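Local coordinates for C381 turret protein (Sulfolobus turreted icosahedral virus, PDB 4IND) that forms the turrets of the virus particle, its chain folding into a row of three jelly-roll domains within a five-chain assembly, at residues Ile157-His162 with Pro252-Leu257; Asn166-Phe171 with Lys240-Tyr245; Phe194-Phe199 with Pro210-Ser215. All blocks are in the same frame, centred on the assembly; numbering follows the deposited sequence.

Contact 1: residues Ile157-His162 with Pro252-Leu257; sequences IPKIIH and PFTFGL
Phe255 holds CG in the crowded position between its backbone N and carbonyl carbon (chi1 68°), while Ile161 keeps CG1 beside its own N and CG2 anti to it (chi1 -52°). These torsions lay the phenyl ring obliquely across the isoleucine, at a classic beta bulge in an antiparallel sheet of the second jelly roll. Ile161 CB stands over the ring centre in a CH-pi contact, 4.0 Å from the Phe255 centroid, and CG2 of Ile161 reaches Phe255 CZ at 3.6 Å. At the bulge, Phe255 O accepts Ile161 N at 2.9 Å and, weakly, Ile160 N at 3.3 Å. An inverse gamma turn centred on Lys159 presses the chain against Gly256, whose lack of a side chain lets the CA atoms of Lys159 and Gly256 approach to 3.7 Å. The lysine chain bends at chi3, carrying NZ away to a hydrogen bond with Ser185 OG on strand 176-187. Before the turn Ile157 and Leu257 exchange two backbone hydrogen bonds. On the other face His162 and Thr254 run side by side, Thr254 CG2 over the imidazole. A water in that ring's plane, 3.2 Å from His162 ND1, donates a hydrogen bond to Phe253 O, 2.9 Å away.

Contact 2: residues Asn166-Phe171 with Lys240-Tyr245; sequences NGYISF and KFSVTY
Two groups grip Phe241 O: the N-H of Ile169, at 2.9 Å and on a lone pair in the carbonyl plane, and the CA-H of Tyr168, with Tyr168 CA 3.2 Å from the oxygen. Phe241 N returns a nearly straight bond to Ile169 O (2.7 Å, 171° at the hydrogen), arriving almost along the C=O axis, which makes Ile169 and Phe241 an antiparallel hydrogen-bonded pair. Val243 N donates to Gly167 O at 2.9 Å; next to it a water takes the N-H of Gly167 and donates to Val243 O, extending the pairing where the strands begin to part. The same water sits 3.3 Å above the Tyr168 ring plane, toward its rim. Ser242 OG lies at the edge of that ring, and the fully extended Lys240 chain runs alongside it, bringing Lys240 CE to 3.4 Å from Tyr168 CD1. On the opposite, buried face Ile169 abuts the edge of the Phe241 ring, with Ile169 CG1 3.8 Å from Phe241 CD2. Met106 and Phe100, from a loop of the same chain, cover Ile169. Strand 240-243 lies between strand 168-171 and strand 194-203, its Lys240 and Ser242 backbone hydrogen-bonded to Ser203 and Thr201 of the latter.

Contact 3: residues Phe194-Phe199 with Pro210-Ser215; sequences FTNFQF and PLVISS
Phe197 turns its edge to one face of Phe194: Phe197 CE1 lies 4.3 Å above the Phe194 plane, toward the rim, and Phe194 CD1 lies in the plane of the Phe197 ring. Phe199 meets Leu211 at its own edge, with Phe199 CD2 4.2 Å from Leu211 CD1. Both Phe197 and Phe199 hold CG anti to the backbone N, which sends their rings to the buried side, where Tyr245 meets the Phe197 ring and Phe253 the Phe199 ring. Between the strands, Phe197 and Ile213 exchange two hydrogen bonds, and Phe199 N reaches Leu211 O at 2.8 Å, nearly along the C=O axis. The chain turns a corner at Asn196, whose left-handed backbone (phi 48°) still directs its N-H to Ser214 O at 2.8 Å, but from 47° out of the carbonyl plane. Val212 CG1 fits against this corner, 3.7 Å from Asn196 CA. The extended Gln198 brings NE2 to 3.9 Å from Pro210 CB, while its OE1 is hydrogen-bonded to Thr244 OG1. Gln198 and Val212 share the outer face, while Phe197, Phe199, Leu211 and Ile213 are buried: this is the E-F hairpin of a jelly roll, with strand 208-213 at the edge of the CHEF sheet.

Overall arrangement
Within the second jelly roll, strand 155-163 enters first and is followed by strand 168-172 in the facing sheet, passing from contact 1 to contact 2. The chain then runs through strand 176-187 and forms the hairpin of contact 3, which closes a short loop of its own. After strand 221-232 it returns along 240-245 to complete contact 2, and finally along 252-257 to complete contact 1. The loops are therefore nested: contact 3 inside contact 2, contact 2 inside contact 1. Contact 1 belongs to one sheet, contacts 2 and 3 to the other, where Thr244 N probably bonds to Phe199 O. Phe253 and Phe255 meet Tyr245, Phe241 and Phe199 between the sheets, forming a shared aromatic interior.

Contact 1: residues Ile157-His162 with Pro252-Leu257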
loop_
_atom_site.group_PDB
_atom_site.type_symbol
_atom_site.label_atom_id
_atom_site.label_comp_id
_atom_site.label_asym_id
_atom_site.label_seq_id
_atom_site.Cartn_x
_atom_site.Cartn_y
_atom_site.Cartn_z
ATOM N N ILE A 157 3.197 -19.475 -16.511
ATOM C CA ILE A 157 3.167 -20.246 -17.762
ATOM C C ILE A 157 3.436 -21.716 -17.458
ATOM O O ILE A 157 4.410 -22.026 -16.783
ATOM C CB ILE A 157 4.245 -19.744 -18.713
ATOM C CG1 ILE A 157 3.986 -18.267 -19.063
ATOM C CG2 ILE A 157 4.297 -20.588 -19.998
ATOM C CD1 ILE A 157 5.154 -17.626 -19.811
ATOM N N PRO A 158 2.563 -22.622 -17.954
ATOM C CA PRO A 158 2.705 -24.057 -17.657
ATOM C C PRO A 158 3.935 -24.652 -18.333
ATOM O O PRO A 158 4.608 -23.949 -19.094
ATOM C CB PRO A 158 1.405 -24.667 -18.193
ATOM C CG PRO A 158 0.898 -23.686 -19.208
ATOM C CD PRO A 158 1.338 -22.330 -18.721
ATOM N N LYS A 159 4.240 -25.914 -18.036
ATOM C CA LYS A 159 5.470 -26.528 -18.509
ATOM C C LYS A 159 5.314 -26.899 -19.986
ATOM O O LYS A 159 5.020 -28.031 -20.324
ATOM C CB LYS A 159 5.831 -27.748 -17.655
ATOM C CG LYS A 159 7.183 -28.364 -17.993
ATOM C CD LYS A 159 7.331 -29.763 -17.366
ATOM C CE LYS A 159 7.418 -29.690 -15.848
ATOM N NZ LYS A 159 7.746 -31.013 -15.247
ATOM N N ILE A 160 5.508 -25.916 -20.860
ATOM C CA ILE A 160 5.277 -26.113 -22.294
ATOM C C ILE A 160 6.357 -25.471 -23.172
ATOM O O ILE A 160 6.291 -25.542 -24.402
ATOM C CB ILE A 160 3.917 -25.510 -22.723
ATOM C CG1 ILE A 160 3.896 -24.024 -22.383
ATOM C CG2 ILE A 160 2.747 -26.251 -22.069
ATOM C CD1 ILE A 160 2.700 -23.268 -23.002
ATOM N N ILE A 161 7.329 -24.805 -22.555
ATOM C CA ILE A 161 8.365 -24.127 -23.322
ATOM C C ILE A 161 9.468 -25.109 -23.640
ATOM O O ILE A 161 10.047 -25.727 -22.744
ATOM C CB ILE A 161 8.986 -22.933 -22.564
ATOM C CG1 ILE A 161 7.914 -21.980 -22.044
ATOM C CG2 ILE A 161 9.991 -22.193 -23.457
ATOM C CD1 ILE A 161 8.441 -20.978 -21.002
ATOM N N HIS A 162 9.769 -25.268 -24.923
ATOM C CA HIS A 162 10.799 -26.223 -25.329
ATOM C C HIS A 162 12.120 -25.557 -25.655
ATOM O O HIS A 162 12.165 -24.574 -26.405
ATOM C CB HIS A 162 10.357 -27.023 -26.574
ATOM C CG HIS A 162 9.157 -27.873 -26.343
ATOM N ND1 HIS A 162 9.244 -29.163 -25.864
ATOM C CD2 HIS A 162 7.837 -27.627 -26.510
ATOM C CE1 HIS A 162 8.033 -29.674 -25.756
ATOM N NE2 HIS A 162 7.159 -28.762 -26.147
ATOM N N PRO A 252 17.209 -32.182 -24.557
ATOM C CA PRO A 252 16.066 -31.253 -24.635
ATOM C C PRO A 252 15.366 -31.090 -23.287
ATOM O O PRO A 252 15.208 -32.075 -22.544
ATOM C CB PRO A 252 15.128 -31.927 -25.641
ATOM C CG PRO A 252 15.571 -33.355 -25.702
ATOM C CD PRO A 252 17.051 -33.349 -25.439
ATOM N N PHE A 253 14.981 -29.859 -22.969
ATOM C CA PHE A 253 14.189 -29.545 -21.787
ATOM C C PHE A 253 12.825 -29.027 -22.212
ATOM O O PHE A 253 12.666 -28.428 -23.295
ATOM C CB PHE A 253 14.869 -28.443 -20.936
ATOM C CG PHE A 253 15.919 -28.958 -19.974
ATOM C CD1 PHE A 253 15.697 -28.920 -18.602
ATOM C CD2 PHE A 253 17.134 -29.429 -20.434
ATOM C CE1 PHE A 253 16.672 -29.369 -17.706
ATOM C CE2 PHE A 253 18.107 -29.885 -19.546
ATOM C CZ PHE A 253 17.871 -29.852 -18.182
ATOM N N THR A 254 11.839 -29.248 -21.352
ATOM C CA THR A 254 10.565 -28.545 -21.435
ATOM C C THR A 254 10.367 -27.899 -20.078
ATOM O O THR A 254 10.596 -28.534 -19.059
ATOM C CB THR A 254 9.411 -29.500 -21.707
ATOM O OG1 THR A 254 9.684 -30.252 -22.891
ATOM C CG2 THR A 254 8.114 -28.719 -21.903
ATOM N N PHE A 255 9.980 -26.624 -20.040
ATOM C CA PHE A 255 9.874 -25.962 -18.751
ATOM C C PHE A 255 8.744 -24.938 -18.723
ATOM O O PHE A 255 8.237 -24.510 -19.769
ATOM C CB PHE A 255 11.220 -25.336 -18.352
ATOM C CG PHE A 255 11.639 -24.176 -19.229
ATOM C CD1 PHE A 255 11.363 -22.870 -18.857
ATOM C CD2 PHE A 255 12.321 -24.404 -20.417
ATOM C CE1 PHE A 255 11.758 -21.798 -19.671
ATOM C CE2 PHE A 255 12.718 -23.355 -21.234
ATOM C CZ PHE A 255 12.430 -22.043 -20.863
ATOM N N GLY A 256 8.361 -24.560 -17.514
ATOM C CA GLY A 256 7.344 -23.563 -17.287
ATOM C C GLY A 256 8.017 -22.362 -16.657
ATOM O O GLY A 256 9.223 -22.382 -16.405
ATOM N N LEU A 257 7.250 -21.298 -16.428
ATOM C CA LEU A 257 7.814 -20.095 -15.833
ATOM C C LEU A 257 6.789 -19.422 -14.963
ATOM O O LEU A 257 5.697 -19.073 -15.414
ATOM C CB LEU A 257 8.267 -19.117 -16.925
ATOM C CG LEU A 257 8.754 -17.759 -16.392
ATOM C CD1 LEU A 257 10.036 -17.935 -15.607
ATOM C CD2 LEU A 257 8.966 -16.767 -17.565
HETATM O O HOH W 1 12.424 -29.716 -25.897
#

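Contact 2: residues Asn166-Phe171 with Lys240-Tyr245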
loop_
_atom_site.group_PDB
_atom_site.type_symbol
_atom_site.label_atom_id
_atom_site.label_comp_id
_atom_site.label_asym_id
_atom_site.label_seq_id
_atom_site.Cartn_x
_atom_site.Cartn_y
_atom_site.Cartn_z
ATOM N N ASN A 166 19.519 -23.281 -26.116
ATOM C CA ASN A 166 19.590 -21.825 -26.124
ATOM C C ASN A 166 18.211 -21.215 -26.027
ATOM O O ASN A 166 17.209 -21.933 -26.068
ATOM C CB ASN A 166 20.363 -21.305 -27.337
ATOM C CG ASN A 166 19.846 -21.871 -28.623
ATOM O OD1 ASN A 166 18.637 -22.024 -28.795
ATOM N ND2 ASN A 166 20.754 -22.209 -29.538
ATOM N N GLY A 167 18.164 -19.897 -25.863
ATOM C CA GLY A 167 16.902 -19.192 -25.727
ATOM C C GLY A 167 17.023 -18.129 -24.644
ATOM O O GLY A 167 17.878 -18.217 -23.747
ATOM N N TYR A 168 16.157 -17.127 -24.722
ATOM C CA TYR A 168 16.156 -16.033 -23.763
ATOM C C TYR A 168 14.741 -15.671 -23.419
ATOM O O TYR A 168 13.853 -15.758 -24.260
ATOM C CB TYR A 168 16.814 -14.788 -24.378
ATOM C CG TYR A 168 18.261 -14.963 -24.754
ATOM C CD1 TYR A 168 19.261 -14.881 -23.807
ATOM C CD2 TYR A 168 18.622 -15.210 -26.074
ATOM C CE1 TYR A 168 20.587 -15.047 -24.154
ATOM C CE2 TYR A 168 19.940 -15.371 -26.433
ATOM C CZ TYR A 168 20.918 -15.293 -25.466
ATOM O OH TYR A 168 22.233 -15.452 -25.816
ATOM N N ILE A 169 14.537 -15.240 -22.179
ATOM C CA ILE A 169 13.293 -14.589 -21.801
ATOM C C ILE A 169 13.704 -13.357 -20.997
ATOM O O ILE A 169 14.522 -13.453 -20.105
ATOM C CB ILE A 169 12.409 -15.503 -20.943
ATOM C CG1 ILE A 169 12.154 -16.824 -21.671
ATOM C CG2 ILE A 169 11.079 -14.809 -20.611
ATOM C CD1 ILE A 169 11.305 -17.821 -20.892
ATOM N N SER A 170 13.188 -12.187 -21.356
ATOM C CA SER A 170 13.461 -10.989 -20.559
ATOM C C SER A 170 12.154 -10.403 -20.055
ATOM O O SER A 170 11.120 -10.552 -20.696
ATOM C CB SER A 170 14.180 -9.931 -21.400
ATOM O OG SER A 170 15.440 -10.396 -21.823
ATOM N N PHE A 171 12.209 -9.705 -18.924
ATOM C CA PHE A 171 11.038 -8.988 -18.429
ATOM C C PHE A 171 11.478 -7.890 -17.463
ATOM O O PHE A 171 12.578 -7.941 -16.931
ATOM C CB PHE A 171 10.024 -9.954 -17.792
ATOM C CG PHE A 171 10.643 -11.029 -16.945
ATOM C CD1 PHE A 171 10.924 -10.809 -15.603
ATOM C CD2 PHE A 171 10.930 -12.268 -17.484
ATOM C CE1 PHE A 171 11.495 -11.802 -14.816
ATOM C CE2 PHE A 171 11.499 -13.271 -16.703
ATOM C CZ PHE A 171 11.784 -13.038 -15.366
ATOM N N LYS A 240 16.979 -10.853 -17.123
ATOM C CA LYS A 240 17.213 -11.695 -18.304
ATOM C C LYS A 240 17.455 -13.153 -17.929
ATOM O O LYS A 240 18.333 -13.460 -17.121
ATOM C CB LYS A 240 18.397 -11.147 -19.082
ATOM C CG LYS A 240 18.684 -11.883 -20.368
ATOM C CD LYS A 240 19.855 -11.228 -21.078
ATOM C CE LYS A 240 20.289 -12.023 -22.285
ATOM N NZ LYS A 240 21.510 -11.428 -22.910
ATOM N N PHE A 241 16.660 -14.048 -18.506
ATOM C CA PHE A 241 16.874 -15.481 -18.329
ATOM C C PHE A 241 17.510 -16.005 -19.615
ATOM O O PHE A 241 17.046 -15.686 -20.705
ATOM C CB PHE A 241 15.551 -16.183 -18.062
ATOM C CG PHE A 241 15.589 -17.654 -18.354
ATOM C CD1 PHE A 241 16.340 -18.509 -17.566
ATOM C CD2 PHE A 241 14.883 -18.178 -19.430
ATOM C CE1 PHE A 241 16.386 -19.866 -17.832
ATOM C CE2 PHE A 241 14.910 -19.536 -19.706
ATOM C CZ PHE A 241 15.678 -20.388 -18.905
ATOM N N SER A 242 18.587 -16.772 -19.488
ATOM C CA SER A 242 19.277 -17.328 -20.650
ATOM C C SER A 242 19.449 -18.815 -20.467
ATOM O O SER A 242 19.875 -19.261 -19.397
ATOM C CB SER A 242 20.674 -16.721 -20.812
ATOM O OG SER A 242 20.667 -15.327 -20.589
ATOM N N VAL A 243 19.141 -19.589 -21.507
ATOM C CA VAL A 243 19.474 -21.018 -21.508
ATOM C C VAL A 243 20.900 -21.115 -22.031
ATOM O O VAL A 243 21.202 -20.600 -23.115
ATOM C CB VAL A 243 18.535 -21.815 -22.432
ATOM C CG1 VAL A 243 18.909 -23.293 -22.403
ATOM C CG2 VAL A 243 17.078 -21.630 -22.022
ATOM N N THR A 244 21.786 -21.776 -21.291
ATOM C CA THR A 244 23.216 -21.686 -21.622
ATOM C C THR A 244 23.898 -22.997 -21.962
ATOM O O THR A 244 25.080 -23.009 -22.310
ATOM C CB THR A 244 24.007 -21.014 -20.475
ATOM O OG1 THR A 244 23.820 -21.781 -19.283
ATOM C CG2 THR A 244 23.533 -19.582 -20.227
ATOM N N TYR A 245 23.186 -24.110 -21.844
ATOM C CA TYR A 245 23.869 -25.403 -21.957
ATOM C C TYR A 245 24.305 -25.789 -23.372
ATOM O O TYR A 245 25.136 -26.673 -23.549
ATOM C CB TYR A 245 23.102 -26.535 -21.252
ATOM C CG TYR A 245 21.767 -26.930 -21.853
ATOM C CD1 TYR A 245 21.693 -27.888 -22.853
ATOM C CD2 TYR A 245 20.582 -26.381 -21.387
ATOM C CE1 TYR A 245 20.475 -28.276 -23.387
ATOM C CE2 TYR A 245 19.370 -26.763 -21.906
ATOM C CZ TYR A 245 19.328 -27.724 -22.903
ATOM O OH TYR A 245 18.126 -28.118 -23.447
HETATM O O HOH W 2 20.902 -18.576 -24.942
#

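Contact 3: residues Phe194-Phe199 with Pro210-Ser215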
loop_
_atom_site.group_PDB
_atom_site.type_symbol
_atom_site.label_atom_id
_atom_site.label_comp_id
_atom_site.label_asym_id
_atom_site.label_seq_id
_atom_site.Cartn_x
_atom_site.Cartn_y
_atom_site.Cartn_z
ATOM N N PHE A 194 25.954 -36.141 -16.399
ATOM C CA PHE A 194 26.389 -34.785 -16.134
ATOM C C PHE A 194 26.510 -34.500 -14.662
ATOM O O PHE A 194 25.778 -35.052 -13.841
ATOM C CB PHE A 194 25.443 -33.782 -16.797
ATOM C CG PHE A 194 25.368 -33.945 -18.278
ATOM C CD1 PHE A 194 26.249 -33.266 -19.109
ATOM C CD2 PHE A 194 24.447 -34.806 -18.844
ATOM C CE1 PHE A 194 26.202 -33.433 -20.482
ATOM C CE2 PHE A 194 24.386 -34.972 -20.211
ATOM C CZ PHE A 194 25.269 -34.286 -21.031
ATOM N N THR A 195 27.442 -33.630 -14.325
ATOM C CA THR A 195 27.494 -33.185 -12.953
ATOM C C THR A 195 27.537 -31.667 -12.891
ATOM O O THR A 195 28.247 -31.022 -13.663
ATOM C CB THR A 195 28.654 -33.817 -12.219
ATOM O OG1 THR A 195 29.850 -33.599 -12.968
ATOM C CG2 THR A 195 28.430 -35.320 -12.090
ATOM N N ASN A 196 26.767 -31.101 -11.971
ATOM C CA ASN A 196 26.626 -29.653 -11.893
ATOM C C ASN A 196 26.339 -29.049 -13.261
ATOM O O ASN A 196 26.989 -28.098 -13.701
ATOM C CB ASN A 196 27.845 -29.015 -11.234
ATOM C CG ASN A 196 27.993 -29.435 -9.786
ATOM O OD1 ASN A 196 27.000 -29.698 -9.105
ATOM N ND2 ASN A 196 29.229 -29.504 -9.310
ATOM N N PHE A 197 25.345 -29.638 -13.913
ATOM C CA PHE A 197 24.835 -29.193 -15.200
ATOM C C PHE A 197 24.205 -27.816 -15.089
ATOM O O PHE A 197 23.171 -27.649 -14.430
ATOM C CB PHE A 197 23.778 -30.192 -15.661
ATOM C CG PHE A 197 23.205 -29.902 -17.014
ATOM C CD1 PHE A 197 23.743 -30.496 -18.151
ATOM C CD2 PHE A 197 22.116 -29.070 -17.149
ATOM C CE1 PHE A 197 23.210 -30.244 -19.402
ATOM C CE2 PHE A 197 21.572 -28.811 -18.403
ATOM C CZ PHE A 197 22.121 -29.400 -19.532
ATOM N N GLN A 198 24.803 -26.818 -15.730
ATOM C CA GLN A 198 24.178 -25.505 -15.717
ATOM C C GLN A 198 23.162 -25.431 -16.850
ATOM O O GLN A 198 23.518 -25.503 -18.020
ATOM C CB GLN A 198 25.198 -24.364 -15.814
ATOM C CG GLN A 198 24.515 -22.990 -15.838
ATOM C CD GLN A 198 25.487 -21.827 -15.880
ATOM O OE1 GLN A 198 25.391 -20.958 -16.721
ATOM N NE2 GLN A 198 26.409 -21.802 -14.965
ATOM N N PHE A 199 21.890 -25.320 -16.486
ATOM C CA PHE A 199 20.814 -25.196 -17.461
ATOM C C PHE A 199 20.798 -23.787 -18.047
ATOM O O PHE A 199 20.590 -23.580 -19.254
ATOM C CB PHE A 199 19.480 -25.511 -16.762
ATOM C CG PHE A 199 18.265 -25.129 -17.559
ATOM C CD1 PHE A 199 17.865 -25.874 -18.660
ATOM C CD2 PHE A 199 17.511 -24.031 -17.194
ATOM C CE1 PHE A 199 16.738 -25.514 -19.402
ATOM C CE2 PHE A 199 16.383 -23.663 -17.920
ATOM C CZ PHE A 199 15.997 -24.406 -19.031
ATOM N N PRO A 210 23.100 -18.786 -11.363
ATOM C CA PRO A 210 23.126 -20.010 -12.171
ATOM C C PRO A 210 22.003 -20.967 -11.781
ATOM O O PRO A 210 21.714 -21.129 -10.602
ATOM C CB PRO A 210 24.470 -20.642 -11.802
ATOM C CG PRO A 210 25.265 -19.542 -11.154
ATOM C CD PRO A 210 24.260 -18.698 -10.462
ATOM N N LEU A 211 21.386 -21.597 -12.768
ATOM C CA LEU A 211 20.376 -22.607 -12.521
ATOM C C LEU A 211 21.044 -23.943 -12.779
ATOM O O LEU A 211 21.313 -24.303 -13.924
ATOM C CB LEU A 211 19.188 -22.407 -13.458
ATOM C CG LEU A 211 18.552 -21.023 -13.389
ATOM C CD1 LEU A 211 17.506 -20.851 -14.467
ATOM C CD2 LEU A 211 17.948 -20.769 -12.019
ATOM N N VAL A 212 21.335 -24.670 -11.706
ATOM C CA VAL A 212 22.197 -25.850 -11.788
ATOM C C VAL A 212 21.509 -27.134 -11.304
ATOM O O VAL A 212 20.772 -27.124 -10.323
ATOM C CB VAL A 212 23.487 -25.636 -10.974
ATOM C CG1 VAL A 212 24.359 -26.889 -10.983
ATOM C CG2 VAL A 212 24.252 -24.430 -11.504
ATOM N N ILE A 213 21.757 -28.236 -12.006
ATOM C CA ILE A 213 21.243 -29.536 -11.616
ATOM C C ILE A 213 22.407 -30.421 -11.180
ATOM O O ILE A 213 23.360 -30.611 -11.941
ATOM C CB ILE A 213 20.493 -30.216 -12.786
ATOM C CG1 ILE A 213 19.300 -29.375 -13.218
ATOM C CG2 ILE A 213 20.053 -31.633 -12.375
ATOM C CD1 ILE A 213 18.668 -29.796 -14.543
ATOM N N SER A 214 22.332 -30.962 -9.962
ATOM C CA SER A 214 23.421 -31.765 -9.407
ATOM C C SER A 214 23.954 -32.820 -10.362
ATOM O O SER A 214 25.163 -32.906 -10.599
ATOM C CB SER A 214 22.995 -32.452 -8.103
ATOM O OG SER A 214 22.676 -31.489 -7.123
ATOM N N SER A 215 23.058 -33.644 -10.883
ATOM C CA SER A 215 23.461 -34.653 -11.850
ATOM C C SER A 215 22.336 -35.024 -12.798
ATOM O O SER A 215 21.164 -35.083 -12.415
ATOM C CB SER A 215 23.984 -35.899 -11.147
ATOM O OG SER A 215 22.963 -36.494 -10.372
#